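Local structure of apical membrane antigen 1 (Babesia divergens, 4APM) at residues Thr36-Gly40 / Ser140-Tyr146; Ile58-Ala64 / Pro75-Leu80; Ala130-Gly134 / Ser206-Lys211; Pro221-Phe227 / Ala340-Thr346. The protein probably serves as a parasite surface protein of the moving junction formed during host-cell invasion, and binds calcium. All blocks are in the same frame, centred on the assembly; numbering follows the deposited sequence.

Interaction 1 of 4, residues Thr36-Gly40 / Ser140-Tyr146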
loop_
_atom_site.group_PDB
_atom_site.type_symbol
_atom_site.label_atom_id
_atom_site.label_comp_id
_atom_site.label_asym_id
_atom_site.label_seq_id
_atom_site.Cartn_x
_atom_site.Cartn_y
_atom_site.Cartn_z
ATOM N N THR A 36 -19.267 -1.690 10.361
ATOM C CA THR A 36 -20.017 -2.348 11.425
ATOM C C THR A 36 -21.313 -2.926 10.884
ATOM O O THR A 36 -21.983 -2.308 10.055
ATOM C CB THR A 36 -20.363 -1.375 12.562
ATOM O OG1 THR A 36 -19.212 -0.602 12.885
ATOM C CG2 THR A 36 -20.786 -2.144 13.809
ATOM N N GLU A 37 -21.629 -4.141 11.313
ATOM C CA GLU A 37 -22.864 -4.804 10.912
ATOM C C GLU A 37 -23.458 -5.600 12.063
ATOM O O GLU A 37 -22.734 -6.245 12.858
ATOM C CB GLU A 37 -22.668 -5.709 9.694
ATOM C CG GLU A 37 -22.056 -5.013 8.496
ATOM C CD GLU A 37 -23.015 -4.040 7.832
ATOM O OE1 GLU A 37 -24.247 -4.213 7.993
ATOM O OE2 GLU A 37 -22.530 -3.105 7.155
ATOM N N ARG A 38 -24.782 -5.513 12.154
ATOM C CA ARG A 38 -25.544 -6.291 13.097
ATOM C C ARG A 38 -25.596 -7.730 12.622
ATOM O O ARG A 38 -25.917 -8.007 11.466
ATOM C CB ARG A 38 -26.962 -5.705 13.278
ATOM C CG ARG A 38 -27.960 -6.658 13.938
ATOM C CD ARG A 38 -29.055 -5.943 14.732
ATOM N NE ARG A 38 -29.650 -4.838 13.983
ATOM C CZ ARG A 38 -29.751 -3.594 14.439
ATOM N NH1 ARG A 38 -29.341 -3.296 15.666
ATOM N NH2 ARG A 38 -30.300 -2.654 13.682
ATOM N N VAL A 39 -25.219 -8.633 13.517
ATOM C CA VAL A 39 -25.478 -10.049 13.356
ATOM C C VAL A 39 -26.394 -10.534 14.497
ATOM O O VAL A 39 -25.932 -10.912 15.579
ATOM C CB VAL A 39 -24.163 -10.852 13.292
ATOM C CG1 VAL A 39 -23.166 -10.330 14.303
ATOM C CG2 VAL A 39 -24.417 -12.333 13.479
ATOM N N GLY A 40 -27.702 -10.489 14.246
ATOM C CA GLY A 40 -28.685 -10.707 15.296
ATOM C C GLY A 40 -28.944 -9.431 16.060
ATOM O O GLY A 40 -29.432 -8.459 15.498
ATOM N N SER A 140 -24.978 -17.975 12.419
ATOM C CA SER A 140 -25.803 -17.470 13.513
ATOM C C SER A 140 -26.893 -16.503 13.061
ATOM O O SER A 140 -27.871 -16.289 13.779
ATOM C CB SER A 140 -24.937 -16.816 14.583
ATOM O OG SER A 140 -24.386 -15.607 14.101
ATOM N N ASP A 141 -26.730 -15.927 11.875
ATOM C CA ASP A 141 -27.723 -15.006 11.351
ATOM C C ASP A 141 -27.607 -14.893 9.848
ATOM O O ASP A 141 -26.645 -14.322 9.327
ATOM C CB ASP A 141 -27.591 -13.628 11.997
ATOM C CG ASP A 141 -28.556 -12.619 11.414
ATOM O OD1 ASP A 141 -29.376 -13.009 10.555
ATOM O OD2 ASP A 141 -28.509 -11.439 11.826
ATOM N N THR A 142 -28.634 -15.382 9.160
ATOM C CA THR A 142 -28.556 -15.654 7.734
ATOM C C THR A 142 -28.844 -14.401 6.910
ATOM O O THR A 142 -28.674 -14.399 5.695
ATOM C CB THR A 142 -29.475 -16.842 7.329
ATOM O OG1 THR A 142 -30.632 -16.367 6.627
ATOM C CG2 THR A 142 -29.925 -17.638 8.561
ATOM N N ALA A 143 -29.249 -13.326 7.581
ATOM C CA ALA A 143 -29.508 -12.049 6.911
ATOM C C ALA A 143 -28.458 -10.965 7.207
ATOM O O ALA A 143 -28.607 -9.820 6.765
ATOM C CB ALA A 143 -30.901 -11.531 7.259
ATOM N N THR A 144 -27.420 -11.293 7.971
ATOM C CA THR A 144 -26.391 -10.289 8.252
ATOM C C THR A 144 -25.647 -9.839 6.994
ATOM O O THR A 144 -25.458 -10.618 6.052
ATOM C CB THR A 144 -25.401 -10.739 9.341
ATOM O OG1 THR A 144 -24.614 -9.620 9.742
ATOM C CG2 THR A 144 -24.483 -11.852 8.845
ATOM N N LYS A 145 -25.296 -8.559 6.966
ATOM C CA LYS A 145 -24.380 -8.011 5.978
ATOM C C LYS A 145 -22.915 -8.233 6.416
ATOM O O LYS A 145 -21.962 -7.818 5.714
ATOM C CB LYS A 145 -24.650 -6.519 5.797
ATOM C CG LYS A 145 -25.851 -6.198 4.922
ATOM C CD LYS A 145 -26.450 -4.852 5.303
ATOM C CE LYS A 145 -26.962 -4.108 4.078
ATOM N NZ LYS A 145 -28.134 -3.234 4.392
ATOM N N TYR A 146 -22.738 -8.891 7.566
ATOM C CA TYR A 146 -21.408 -9.164 8.109
ATOM C C TYR A 146 -20.642 -10.161 7.232
ATOM O O TYR A 146 -21.188 -11.190 6.821
ATOM C CB TYR A 146 -21.503 -9.684 9.549
ATOM C CG TYR A 146 -20.159 -9.852 10.222
ATOM C CD1 TYR A 146 -19.436 -11.005 10.063
ATOM C CD2 TYR A 146 -19.589 -8.816 10.954
ATOM C CE1 TYR A 146 -18.195 -11.150 10.648
ATOM C CE2 TYR A 146 -18.351 -8.945 11.537
ATOM C CZ TYR A 146 -17.658 -10.111 11.373
ATOM O OH TYR A 146 -16.416 -10.261 11.938
HETATM O O HOH W 1 -26.199 -6.630 8.958
#
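Thr144 and Asp141 hold the backbone on either end of Val39, at Arg38 O and Gly40 N, and this is the tight part of the contact. The Thr144 hydroxyl donates a hydrogen bond to Arg38 O, with OG1 2.7 Å from that oxygen and above the carbonyl plane. With OG1 anti to its backbone N (chi1 -168°), the hydroxyl is carried to that carbonyl. Thr144 OG1 also accepts from Tyr146 N at 3.0 Å. Two bonds therefore fix the hydroxyl. Asp141 OD2 accepts a hydrogen bond from Gly40 N at 2.7 Å, on the anti side and 22° out of the carboxylate plane. This bond is bent, 133° at the hydrogen. Asp141 OD1 accepts from Ala143 N at 3.0 Å, from above the carboxylate plane. Val39 and Asp141 run alongside each other head to tail, Val39 CG2 3.7 Å from Asp141 CB.

The solvent side is looser. Glu37 bends at chi2 and crosses Lys145, with Glu37 OE1 3.2 Å from Lys145 CB. The charges do not meet: Glu37 OE1 and Lys145 NZ are 5.4 Å apart. Water 1 joins the segments here, donating to Glu37 OE1 and Arg38 O and accepting from Lys145 N. Glu37 also bonds through its backbone to His44 of strand 42-46. The loop combines an Asx turn at Asp141, a type I turn from Asp141 to Thr144 and an ST turn at Thr144, set against a two-stranded antiparallel sheet.

Interaction 2 of 4, residues Ile58-Ala64 / Pro75-Leu80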
loop_
_atom_site.group_PDB
_atom_site.type_symbol
_atom_site.label_atom_id
_atom_site.label_comp_id
_atom_site.label_asym_id
_atom_site.label_seq_id
_atom_site.Cartn_x
_atom_site.Cartn_y
_atom_site.Cartn_z
ATOM N N ILE A 58 -0.537 -11.247 9.927
ATOM C CA ILE A 58 -0.755 -11.005 11.333
ATOM C C ILE A 58 0.171 -11.908 12.122
ATOM O O ILE A 58 0.110 -13.130 11.972
ATOM C CB ILE A 58 -2.227 -11.266 11.730
ATOM C CG1 ILE A 58 -3.197 -10.570 10.739
ATOM C CG2 ILE A 58 -2.468 -10.829 13.169
ATOM C CD1 ILE A 58 -3.106 -9.044 10.698
ATOM N N ASN A 59 1.065 -11.305 12.908
ATOM C CA ASN A 59 1.945 -12.049 13.830
ATOM C C ASN A 59 1.186 -12.512 15.092
ATOM O O ASN A 59 0.526 -11.714 15.769
ATOM C CB ASN A 59 3.138 -11.185 14.263
ATOM C CG ASN A 59 4.098 -10.892 13.133
ATOM O OD1 ASN A 59 4.199 -11.662 12.165
ATOM N ND2 ASN A 59 4.827 -9.773 13.247
ATOM N N LEU A 60 1.287 -13.795 15.413
ATOM C CA LEU A 60 0.504 -14.350 16.516
ATOM C C LEU A 60 1.357 -14.645 17.761
ATOM O O LEU A 60 2.525 -15.013 17.652
ATOM C CB LEU A 60 -0.265 -15.589 16.059
ATOM C CG LEU A 60 -1.235 -15.333 14.897
ATOM C CD1 LEU A 60 -2.013 -16.610 14.572
ATOM C CD2 LEU A 60 -2.192 -14.187 15.237
ATOM N N GLY A 61 0.763 -14.436 18.939
ATOM C CA GLY A 61 1.414 -14.739 20.214
ATOM C C GLY A 61 1.970 -16.154 20.319
ATOM O O GLY A 61 3.058 -16.357 20.856
ATOM N N ASN A 62 1.245 -17.129 19.780
ATOM C CA ASN A 62 1.714 -18.510 19.797
ATOM C C ASN A 62 2.713 -18.819 18.689
ATOM O O ASN A 62 3.107 -19.965 18.515
ATOM C CB ASN A 62 0.531 -19.501 19.767
ATOM C CG ASN A 62 -0.216 -19.493 18.432
ATOM O OD1 ASN A 62 0.180 -18.808 17.488
ATOM N ND2 ASN A 62 -1.275 -20.299 18.337
ATOM N N ASN A 63 3.120 -17.798 17.938
ATOM C CA ASN A 63 4.043 -17.969 16.804
ATOM C C ASN A 63 3.569 -18.878 15.661
ATOM O O ASN A 63 4.348 -19.239 14.784
ATOM C CB ASN A 63 5.435 -18.384 17.279
ATOM C CG ASN A 63 6.276 -17.192 17.711
ATOM O OD1 ASN A 63 6.108 -16.668 18.818
ATOM N ND2 ASN A 63 7.143 -16.713 16.808
ATOM N N ALA A 64 2.287 -19.203 15.634
ATOM C CA ALA A 64 1.763 -20.010 14.534
ATOM C C ALA A 64 1.486 -19.117 13.320
ATOM O O ALA A 64 0.987 -18.009 13.483
ATOM C CB ALA A 64 0.492 -20.734 14.969
ATOM N N PRO A 75 -2.921 -26.263 20.371
ATOM C CA PRO A 75 -3.096 -24.819 20.553
ATOM C C PRO A 75 -1.895 -23.999 20.069
ATOM O O PRO A 75 -2.028 -22.810 19.803
ATOM C CB PRO A 75 -3.248 -24.665 22.074
ATOM C CG PRO A 75 -3.663 -26.005 22.566
ATOM C CD PRO A 75 -2.986 -26.988 21.653
ATOM N N GLN A 76 -0.726 -24.611 19.984
ATOM C CA GLN A 76 0.453 -23.855 19.582
ATOM C C GLN A 76 0.453 -23.653 18.079
ATOM O O GLN A 76 1.297 -22.932 17.537
ATOM C CB GLN A 76 1.748 -24.537 20.052
ATOM C CG GLN A 76 2.269 -24.031 21.393
ATOM C CD GLN A 76 2.876 -22.635 21.314
ATOM O OE1 GLN A 76 2.451 -21.714 22.022
ATOM N NE2 GLN A 76 3.880 -22.473 20.456
ATOM N N ASP A 77 -0.520 -24.262 17.416
ATOM C CA ASP A 77 -0.532 -24.333 15.959
ATOM C C ASP A 77 -1.646 -23.474 15.386
ATOM O O ASP A 77 -1.714 -23.270 14.171
ATOM C CB ASP A 77 -0.729 -25.776 15.494
ATOM C CG ASP A 77 0.547 -26.584 15.536
ATOM O OD1 ASP A 77 1.619 -25.990 15.747
ATOM O OD2 ASP A 77 0.472 -27.822 15.369
ATOM N N ARG A 78 -2.532 -23.001 16.259
ATOM C CA ARG A 78 -3.763 -22.340 15.829
ATOM C C ARG A 78 -3.488 -20.969 15.227
ATOM O O ARG A 78 -2.832 -20.121 15.847
ATOM C CB ARG A 78 -4.751 -22.215 16.988
ATOM C CG ARG A 78 -5.067 -23.541 17.620
ATOM C CD ARG A 78 -6.226 -23.470 18.587
ATOM N NE ARG A 78 -6.650 -24.834 18.865
ATOM C CZ ARG A 78 -6.845 -25.338 20.073
ATOM N NH1 ARG A 78 -6.746 -24.570 21.149
ATOM N NH2 ARG A 78 -7.219 -26.598 20.190
ATOM N N GLY A 79 -3.991 -20.768 14.015
ATOM C CA GLY A 79 -3.928 -19.477 13.359
ATOM C C GLY A 79 -5.286 -18.824 13.423
ATOM O O GLY A 79 -6.040 -19.042 14.370
ATOM N N LEU A 80 -5.629 -18.113 12.353
ATOM C CA LEU A 80 -6.803 -17.256 12.293
ATOM C C LEU A 80 -7.773 -17.758 11.224
ATOM O O LEU A 80 -8.886 -17.215 11.072
ATOM C CB LEU A 80 -6.363 -15.845 11.912
ATOM C CG LEU A 80 -6.220 -14.745 12.960
ATOM C CD1 LEU A 80 -5.897 -15.301 14.329
ATOM C CD2 LEU A 80 -5.220 -13.692 12.512
#
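Asn62 reaches the backbone of 75-80 with its amide nitrogen. Its CB lies 3.7 Å from Gln76 OE1. A chi1 of 69° sets CG close to both its own backbone N and carbonyl carbon, and Asn62 CG is 3.7 Å from Arg78 O. The tip divides the work. Asn62 OD1 turns back to its own segment and accepts from Ala64 N at 2.8 Å, with the donor above the carbonyl plane. ND2 faces the other segment and donates with both N-H groups. The bond from Asn62 ND2 to Arg78 O, 2.9 Å, is nearly straight (169°), lies in the amide plane and uses a lone pair of the oxygen. That from Asn62 ND2 to Pro75 O, 3.0 Å, is more bent, with the oxygen tilted from the amide plane. Three bonds thus hold this buried amide and fix its rotation.

Ala64 CB sits among Gln76 O, Asp77 O and Arg78 O, each 3.5 Å away. The Gln76 amide oxygen has its own partner in Thr185. Beside the polar part the contact is apolar. Leu60 CD1 lies 3.7 Å from Gly79 CA, and Leu60 CD2 meets Leu80 CD1. The Leu80 and Ile58 side chains cross at about a right angle. Strand 56-60 pairs with strand 191-195, and its chain then leaves through a type I turn from Leu60 to Asn63. The arrangement is an Asx turn whose asparagine ties a strand end to the loop that follows.

Interaction 3 of 4, residues Ala130-Gly134 / Ser206-Lys211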
loop_
_atom_site.group_PDB
_atom_site.type_symbol
_atom_site.label_atom_id
_atom_site.label_comp_id
_atom_site.label_asym_id
_atom_site.label_seq_id
_atom_site.Cartn_x
_atom_site.Cartn_y
_atom_site.Cartn_z
ATOM N N ALA A 130 -12.091 -12.266 -2.993
ATOM C CA ALA A 130 -12.861 -11.231 -2.271
ATOM C C ALA A 130 -14.358 -11.471 -2.434
ATOM O O ALA A 130 -15.110 -11.381 -1.471
ATOM C CB ALA A 130 -12.501 -9.837 -2.780
ATOM N N GLU A 131 -14.769 -11.786 -3.657
ATOM C CA GLU A 131 -16.178 -12.066 -3.958
ATOM C C GLU A 131 -16.603 -13.351 -3.241
ATOM O O GLU A 131 -17.688 -13.452 -2.683
ATOM C CB GLU A 131 -16.363 -12.205 -5.478
ATOM C CG GLU A 131 -17.818 -12.361 -5.940
ATOM C CD GLU A 131 -17.948 -12.376 -7.452
ATOM O OE1 GLU A 131 -16.960 -12.057 -8.135
ATOM O OE2 GLU A 131 -19.038 -12.702 -7.966
ATOM N N TYR A 132 -15.696 -14.301 -3.160
ATOM C CA TYR A 132 -16.017 -15.530 -2.493
ATOM C C TYR A 132 -16.225 -15.278 -0.985
ATOM O O TYR A 132 -17.174 -15.784 -0.386
ATOM C CB TYR A 132 -14.905 -16.544 -2.751
ATOM C CG TYR A 132 -15.099 -17.847 -2.027
ATOM C CD1 TYR A 132 -16.116 -18.720 -2.398
ATOM C CD2 TYR A 132 -14.241 -18.225 -1.004
ATOM C CE1 TYR A 132 -16.294 -19.925 -1.740
ATOM C CE2 TYR A 132 -14.406 -19.422 -0.349
ATOM C CZ TYR A 132 -15.429 -20.280 -0.737
ATOM O OH TYR A 132 -15.612 -21.483 -0.086
ATOM N N ALA A 133 -15.334 -14.491 -0.382
ATOM C CA ALA A 133 -15.512 -14.071 1.004
ATOM C C ALA A 133 -16.868 -13.347 1.176
ATOM O O ALA A 133 -17.555 -13.534 2.187
ATOM C CB ALA A 133 -14.350 -13.174 1.445
ATOM N N GLY A 134 -17.262 -12.571 0.164
ATOM C CA GLY A 134 -18.537 -11.858 0.173
ATOM C C GLY A 134 -19.809 -12.699 0.086
ATOM O O GLY A 134 -20.891 -12.207 0.394
ATOM N N SER A 206 -10.803 -7.265 2.305
ATOM C CA SER A 206 -12.150 -7.419 2.733
ATOM C C SER A 206 -12.959 -7.804 1.514
ATOM O O SER A 206 -12.501 -7.657 0.397
ATOM C CB SER A 206 -12.657 -6.079 3.288
ATOM O OG SER A 206 -13.245 -5.321 2.254
ATOM N N SER A 207 -14.213 -8.166 1.725
ATOM C CA SER A 207 -15.073 -8.588 0.621
ATOM C C SER A 207 -15.475 -7.423 -0.288
ATOM O O SER A 207 -16.123 -7.625 -1.298
ATOM C CB SER A 207 -16.303 -9.262 1.172
ATOM O OG SER A 207 -17.125 -8.303 1.819
ATOM N N ARG A 208 -15.047 -6.211 0.042
ATOM C CA ARG A 208 -15.389 -5.064 -0.771
ATOM C C ARG A 208 -14.285 -4.626 -1.706
ATOM O O ARG A 208 -14.351 -3.560 -2.294
ATOM C CB ARG A 208 -15.844 -3.930 0.118
ATOM C CG ARG A 208 -17.190 -4.274 0.702
ATOM C CD ARG A 208 -17.639 -3.355 1.796
ATOM N NE ARG A 208 -18.727 -4.037 2.487
ATOM C CZ ARG A 208 -19.508 -3.483 3.403
ATOM N NH1 ARG A 208 -19.338 -2.210 3.755
ATOM N NH2 ARG A 208 -20.480 -4.202 3.940
ATOM N N VAL A 209 -13.282 -5.475 -1.866
ATOM C CA VAL A 209 -12.194 -5.196 -2.777
ATOM C C VAL A 209 -12.722 -4.937 -4.178
ATOM O O VAL A 209 -13.517 -5.716 -4.721
ATOM C CB VAL A 209 -11.132 -6.312 -2.727
ATOM C CG1 VAL A 209 -10.260 -6.318 -3.995
ATOM C CG2 VAL A 209 -10.296 -6.134 -1.448
ATOM N N ASP A 210 -12.386 -3.755 -4.674
ATOM C CA ASP A 210 -12.600 -3.343 -6.054
ATOM C C ASP A 210 -12.221 -4.473 -7.061
ATOM O O ASP A 210 -11.087 -4.977 -7.039
ATOM C CB ASP A 210 -11.755 -2.061 -6.291
ATOM C CG ASP A 210 -12.163 -1.313 -7.541
ATOM O OD1 ASP A 210 -12.865 -1.917 -8.384
ATOM O OD2 ASP A 210 -11.788 -0.128 -7.686
ATOM N N LYS A 211 -13.167 -4.880 -7.921
ATOM C CA LYS A 211 -12.867 -5.809 -9.014
ATOM C C LYS A 211 -11.693 -5.281 -9.832
ATOM O O LYS A 211 -10.928 -6.052 -10.444
ATOM C CB LYS A 211 -14.060 -5.997 -9.977
ATOM C CG LYS A 211 -15.460 -5.987 -9.377
ATOM C CD LYS A 211 -15.655 -7.083 -8.357
ATOM C CE LYS A 211 -16.499 -8.231 -8.879
ATOM N NZ LYS A 211 -16.822 -9.099 -7.710
#
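Ala130 O has two partners. Gly134 N gives it the helical hydrogen bond, 3.0 Å from Ala130 O, and Ser207 CA of the other segment points a C-H at Ala130 O, 3.5 Å away. This carbonyl marks the closest backbone approach, where the loop 206-211 runs up to residues 130-134 of the helix. Ser207 CB rests on Gly134 CA at 3.6 Å, where the glycine presents only backbone.

Next to it the contact is apolar. Ala130 CB packs on Val209 CB at 3.8 Å and also lies near Ser206 O. Ala130 and Ala133 of the helix and Val209 of the loop all pack on Phe150 of strand 150-153. The loop itself makes a type I turn from Ser206 to Val209. An ST turn reinforces it: Ser206 OG accepts from Arg208 N at 3.0 Å and also bonds Gly49 O. The helix is docked on the connection that leaves strand 202-205 of the five-stranded antiparallel sheet.

Further out, Lys211 crosses Glu131 at about a right angle. Its chain bends at chi2 and chi3, which brings Lys211 NZ to 3.0 Å from Glu131 OE1. The pair is a salt bridge, though its hydrogen bond is weak. Glu131 extends beyond CG and also touches Tyr121.

Interaction 4 of 4, residues Pro221-Phe227 / Ala340-Thr346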
loop_
_atom_site.group_PDB
_atom_site.type_symbol
_atom_site.label_atom_id
_atom_site.label_comp_id
_atom_site.label_asym_id
_atom_site.label_seq_id
_atom_site.Cartn_x
_atom_site.Cartn_y
_atom_site.Cartn_z
ATOM N N PRO A 221 5.190 -0.041 -6.110
ATOM C CA PRO A 221 6.164 1.038 -6.039
ATOM C C PRO A 221 6.378 1.670 -7.440
ATOM O O PRO A 221 6.423 0.944 -8.446
ATOM C CB PRO A 221 7.443 0.320 -5.568
ATOM C CG PRO A 221 6.948 -0.881 -4.843
ATOM C CD PRO A 221 5.742 -1.319 -5.632
ATOM N N VAL A 222 6.454 2.996 -7.512
ATOM C CA VAL A 222 6.851 3.649 -8.751
ATOM C C VAL A 222 8.360 3.935 -8.737
ATOM O O VAL A 222 8.871 4.681 -7.860
ATOM C CB VAL A 222 6.040 4.923 -9.011
ATOM C CG1 VAL A 222 6.356 5.482 -10.389
ATOM C CG2 VAL A 222 4.538 4.631 -8.878
ATOM N N LYS A 223 9.073 3.287 -9.666
ATOM C CA LYS A 223 10.540 3.388 -9.765
ATOM C C LYS A 223 10.914 4.783 -10.205
ATOM O O LYS A 223 10.154 5.417 -10.926
ATOM C CB LYS A 223 11.081 2.359 -10.770
ATOM C CG LYS A 223 12.591 2.272 -10.812
ATOM C CD LYS A 223 13.077 1.052 -11.589
ATOM C CE LYS A 223 12.316 0.856 -12.888
ATOM N NZ LYS A 223 12.954 -0.169 -13.765
ATOM N N ASP A 224 12.041 5.280 -9.698
ATOM C CA ASP A 224 12.597 6.598 -10.072
ATOM C C ASP A 224 11.678 7.762 -9.740
ATOM O O ASP A 224 11.658 8.765 -10.462
ATOM C CB ASP A 224 12.978 6.635 -11.555
ATOM C CG ASP A 224 13.982 5.573 -11.918
ATOM O OD1 ASP A 224 14.991 5.399 -11.202
ATOM O OD2 ASP A 224 13.742 4.872 -12.898
ATOM N N ALA A 225 10.914 7.632 -8.654
ATOM C CA ALA A 225 9.868 8.623 -8.319
ATOM C C ALA A 225 9.925 9.060 -6.881
ATOM O O ALA A 225 10.162 8.248 -5.971
ATOM C CB ALA A 225 8.482 8.070 -8.634
ATOM N N ILE A 226 9.648 10.341 -6.686
ATOM C CA ILE A 226 9.454 10.929 -5.382
ATOM C C ILE A 226 8.048 11.530 -5.397
ATOM O O ILE A 226 7.657 12.170 -6.378
ATOM C CB ILE A 226 10.428 12.093 -5.152
ATOM C CG1 ILE A 226 11.877 11.607 -5.136
ATOM C CG2 ILE A 226 10.071 12.870 -3.881
ATOM C CD1 ILE A 226 12.874 12.743 -5.225
ATOM N N PHE A 227 7.287 11.292 -4.331
ATOM C CA PHE A 227 5.925 11.844 -4.188
ATOM C C PHE A 227 5.955 13.360 -3.979
ATOM O O PHE A 227 6.731 13.851 -3.166
ATOM C CB PHE A 227 5.240 11.225 -2.966
ATOM C CG PHE A 227 4.816 9.808 -3.157
ATOM C CD1 PHE A 227 3.961 9.464 -4.193
ATOM C CD2 PHE A 227 5.194 8.826 -2.240
ATOM C CE1 PHE A 227 3.524 8.164 -4.354
ATOM C CE2 PHE A 227 4.725 7.531 -2.382
ATOM C CZ PHE A 227 3.899 7.194 -3.449
ATOM N N ALA A 340 16.326 9.272 -10.214
ATOM C CA ALA A 340 16.866 7.915 -10.332
ATOM C C ALA A 340 17.174 7.308 -8.983
ATOM O O ALA A 340 17.773 7.960 -8.135
ATOM C CB ALA A 340 18.125 7.919 -11.197
ATOM N N GLY A 341 16.811 6.038 -8.809
ATOM C CA GLY A 341 17.070 5.313 -7.570
ATOM C C GLY A 341 16.033 5.492 -6.465
ATOM O O GLY A 341 16.076 4.792 -5.446
ATOM N N SER A 342 15.102 6.425 -6.645
ATOM C CA SER A 342 14.053 6.616 -5.645
ATOM C C SER A 342 12.790 5.777 -5.903
ATOM O O SER A 342 12.348 5.636 -7.060
ATOM C CB SER A 342 13.683 8.092 -5.523
ATOM O OG SER A 342 12.420 8.218 -4.881
ATOM N N PHE A 343 12.174 5.268 -4.831
ATOM C CA PHE A 343 10.954 4.454 -4.980
ATOM C C PHE A 343 9.779 5.033 -4.205
ATOM O O PHE A 343 9.897 5.300 -3.015
ATOM C CB PHE A 343 11.212 3.017 -4.550
ATOM C CG PHE A 343 12.084 2.244 -5.505
ATOM C CD1 PHE A 343 13.483 2.342 -5.441
ATOM C CD2 PHE A 343 11.515 1.431 -6.493
ATOM C CE1 PHE A 343 14.294 1.632 -6.323
ATOM C CE2 PHE A 343 12.321 0.708 -7.360
ATOM C CZ PHE A 343 13.709 0.799 -7.271
ATOM N N ALA A 344 8.660 5.261 -4.882
ATOM C CA ALA A 344 7.511 5.876 -4.236
ATOM C C ALA A 344 6.595 4.734 -3.856
ATOM O O ALA A 344 6.052 4.058 -4.726
ATOM C CB ALA A 344 6.801 6.835 -5.193
ATOM N N MET A 345 6.486 4.473 -2.562
ATOM C CA MET A 345 5.799 3.283 -2.063
ATOM C C MET A 345 4.541 3.638 -1.257
ATOM O O MET A 345 4.446 4.748 -0.715
ATOM C CB MET A 345 6.774 2.487 -1.220
ATOM C CG MET A 345 8.042 2.157 -2.022
ATOM S SD MET A 345 9.214 1.327 -0.989
ATOM C CE MET A 345 8.543 -0.343 -1.008
ATOM N N THR A 346 3.584 2.708 -1.178
ATOM C CA THR A 346 2.389 2.951 -0.376
ATOM C C THR A 346 2.109 1.779 0.572
ATOM O O THR A 346 2.650 0.663 0.374
ATOM C CB THR A 346 1.128 3.237 -1.225
ATOM O OG1 THR A 346 0.557 2.008 -1.649
ATOM C CG2 THR A 346 1.419 4.104 -2.454
#
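Backbone hydrogen bonds join Val222 and Ala344 first. Val222 N donates to Ala344 O, and Ala344 N donates to Val222 O, both at 3.0 Å, making an antiparallel hydrogen-bonded pair. Ala225 N gives a further bond to Ser342 O at 2.9 Å, with the donor well above the carbonyl plane.

Polar side chains add more. The Ser342 hydroxyl donates to Ala225 O; the modelled length is too short to be trusted. Its OG lies anti to the backbone N (chi1 162°), which turns it toward that carbonyl. Asp224 OD1 accepts from Gly341 N at 3.1 Å, approached almost end-on to the C-O bond, while Asp224 OD2 bonds Ser408. Lys223 NZ ends in a salt bridge with Glu407.

A type II turn from Val222 to Ala225 bends the chain at a corner. After it, strand 225-231 runs in the mixed sheet beside strand 335-339. Strand 342-346 lies at the edge of a four-stranded antiparallel sheet, so this contact staples two sheets together.

Ring and apolar contacts make up another group. Ala344 CB stands over one face of the Phe227 ring, 3.5 Å from its centroid, a CH-pi contact. Met345 O sits at the edge of that ring, near its plane. Trp316 meets the same Phe227 edge-to-face. Pro221 CB packs on Met345 CG at 4.0 Å. Lys223 lies alongside Phe343 and points the same way, with Lys223 CG 3.8 Å from Phe343 CE2.

Overall arrangement
The chain is the domain I/II/III part of the protein; interactions 1 to 3 probably lie in domain I and interaction 4 in domain II. Interactions 1 and 3 have centres about 17 Å apart. They touch where Glu37 OE2 lies 4.0 Å from Arg208 NH2, a long and weak ion pair. Their segments alternate, so the two contacts interlock along the chain. Interaction 2 touches neither; its centre is about 27 Å from that of interaction 1. Interaction 4 stands apart, about 42 Å from interaction 1 centre to centre. The calcium ion, bound by Gly120 and Asp122, lies about 8 Å from the Glu131 side chain of interaction 3; the other contacts lie away from that site.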